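Local coordinates for protein anti-sigma-I factor RsgI2 (PDB 4B9P) that probably senses extracellular cellulose through its family 3 carbohydrate-binding module and holds the sigma factor SigI2 inactive until polysaccharide binds, at residues E56-D61 against S68-T73. Sequence-based numbering, arbitrary orientation. Where two conformers were deposited one is given.
Sequences EIYTCD and SKITGT
The phenol oxygen of Y58 is hydrogen-bonded to S109 OG on the neighbouring strand 104-111, while Y58 OH also lies 3.8 Å from the CG2 methyl of I70. This double contact sits at one edge of the beta-sandwich of the family 3 carbohydrate-binding module, formed by 56-63 and 70-81, the outermost strands of the two facing sheets; their segments 56-61 and 70-73 run nearly antiparallel (163°), with axes 6.4 Å apart at closest approach. It illustrates how sandwich edges close: each strand bonds within its own sheet, T59 to R110 and T71 to G91 through the backbone, and side chains bridge the gap.

Here the bridge is mainly one ring. With CG anti to the backbone N (chi1 171°), Y58 lays its ring forward along its own strand, against the backbone of 70-73. G72, having no side chain, lets that backbone settle onto the ring: its CA stands over one face in a CH-pi contact, 3.7 Å from the Y58 ring centroid and displaced toward the rim, with CD2 of Y58 the nearest ring atom to G72 CA at 3.4 Å. I90 of strand 84-92 and I107 touch both Y58 and I70. Farther along, C60 SG rests against I70 CG1 at 3.9 Å.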
loop_
_atom_site.group_PDB
_atom_site.type_symbol
_atom_site.label_atom_id
_atom_site.label_comp_id
_atom_site.label_asym_id
_atom_site.label_seq_id
_atom_site.Cartn_x
_atom_site.Cartn_y
_atom_site.Cartn_z
ATOM N N GLU A 56 -10.310 5.093 10.195
ATOM C CA GLU A 56 -9.098 4.795 9.423
ATOM C C GLU A 56 -8.979 5.733 8.225
ATOM O O GLU A 56 -9.902 5.834 7.432
ATOM C CB GLU A 56 -9.138 3.374 8.941
ATOM C CG GLU A 56 -9.099 2.329 10.022
ATOM C CD GLU A 56 -9.040 0.967 9.364
ATOM O OE1 GLU A 56 -10.127 0.428 9.009
ATOM O OE2 GLU A 56 -7.927 0.457 9.070
ATOM N N ILE A 57 -7.816 6.373 8.078
ATOM C CA ILE A 57 -7.535 7.250 6.952
ATOM C C ILE A 57 -6.189 6.862 6.365
ATOM O O ILE A 57 -5.349 6.220 7.021
ATOM C CB ILE A 57 -7.538 8.750 7.377
ATOM C CG1 ILE A 57 -6.414 9.037 8.374
ATOM C CG2 ILE A 57 -8.932 9.170 7.889
ATOM C CD1 ILE A 57 -6.135 10.528 8.535
ATOM N N TYR A 58 -5.984 7.275 5.130
ATOM C CA TYR A 58 -4.742 7.097 4.421
ATOM C C TYR A 58 -4.084 8.462 4.235
ATOM O O TYR A 58 -4.759 9.438 3.861
ATOM C CB TYR A 58 -5.045 6.533 2.996
ATOM C CG TYR A 58 -3.815 6.532 2.119
ATOM C CD1 TYR A 58 -2.931 5.476 2.170
ATOM C CD2 TYR A 58 -3.497 7.642 1.322
ATOM C CE1 TYR A 58 -1.755 5.469 1.404
ATOM C CE2 TYR A 58 -2.350 7.655 0.559
ATOM C CZ TYR A 58 -1.468 6.593 0.636
ATOM O OH TYR A 58 -0.297 6.634 -0.067
ATOM N N THR A 59 -2.767 8.527 4.417
ATOM C CA THR A 59 -2.049 9.683 3.970
ATOM C C THR A 59 -0.749 9.261 3.272
ATOM O O THR A 59 -0.100 8.290 3.668
ATOM C CB THR A 59 -1.799 10.690 5.091
ATOM O OG1 THR A 59 -1.284 11.921 4.547
ATOM C CG2 THR A 59 -0.865 10.132 6.107
ATOM N N CYS A 60 -0.368 10.000 2.222
ATOM C CA CYS A 60 0.930 9.826 1.590
ATOM C C CYS A 60 1.853 10.916 2.105
ATOM O O CYS A 60 1.636 12.089 1.839
ATOM C CB CYS A 60 0.801 9.910 0.063
ATOM S SG CYS A 60 2.386 9.864 -0.769
ATOM N N ASP A 61 2.848 10.498 2.883
ATOM C CA ASP A 61 3.798 11.419 3.445
ATOM C C ASP A 61 4.779 11.932 2.396
ATOM O O ASP A 61 5.247 13.070 2.505
ATOM C CB ASP A 61 4.559 10.767 4.598
ATOM C CG ASP A 61 3.763 10.748 5.885
ATOM O OD1 ASP A 61 2.757 11.490 6.017
ATOM O OD2 ASP A 61 4.167 9.989 6.772
ATOM N N SER A 68 0.876 14.793 -4.222
ATOM C CA SER A 68 -0.325 15.247 -4.878
ATOM C C SER A 68 -0.695 14.410 -6.084
ATOM O O SER A 68 -1.809 14.525 -6.551
ATOM C CB SER A 68 -0.232 16.737 -5.250
ATOM O OG SER A 68 1.036 17.015 -5.829
ATOM N N LYS A 69 0.209 13.569 -6.561
ATOM C CA LYS A 69 -0.084 12.648 -7.672
ATOM C C LYS A 69 -0.553 11.262 -7.217
ATOM O O LYS A 69 -0.880 10.407 -8.042
ATOM C CB LYS A 69 1.138 12.530 -8.650
ATOM C CG LYS A 69 1.402 13.863 -9.345
ATOM C CD LYS A 69 2.602 13.781 -10.261
ATOM C CE LYS A 69 2.838 15.161 -10.889
ATOM N NZ LYS A 69 3.893 15.122 -11.904
ATOM N N ILE A 70 -0.565 11.046 -5.897
ATOM C CA ILE A 70 -0.898 9.764 -5.297
ATOM C C ILE A 70 -2.298 9.827 -4.718
ATOM O O ILE A 70 -2.664 10.849 -4.127
ATOM C CB ILE A 70 0.119 9.432 -4.130
ATOM C CG1 ILE A 70 1.572 9.482 -4.615
ATOM C CG2 ILE A 70 -0.250 8.076 -3.567
ATOM C CD1 ILE A 70 1.879 8.583 -5.838
ATOM N N THR A 71 -3.048 8.740 -4.866
ATOM C CA THR A 71 -4.330 8.588 -4.185
ATOM C C THR A 71 -4.248 7.365 -3.256
ATOM O O THR A 71 -3.516 6.424 -3.544
ATOM C CB THR A 71 -5.500 8.400 -5.182
ATOM O OG1 THR A 71 -5.399 7.133 -5.829
ATOM C CG2 THR A 71 -5.454 9.464 -6.260
ATOM N N GLY A 72 -4.988 7.379 -2.158
ATOM C CA GLY A 72 -5.077 6.196 -1.333
ATOM C C GLY A 72 -6.445 6.133 -0.720
ATOM O O GLY A 72 -6.985 7.167 -0.294
ATOM N N THR A 73 -6.983 4.923 -0.620
ATOM C CA THR A 73 -8.299 4.711 -0.070
ATOM C C THR A 73 -8.215 3.498 0.836
ATOM O O THR A 73 -7.517 2.532 0.521
ATOM C CB THR A 73 -9.304 4.406 -1.214
ATOM O OG1 THR A 73 -9.116 5.322 -2.308
ATOM C CG2 THR A 73 -10.768 4.428 -0.697
#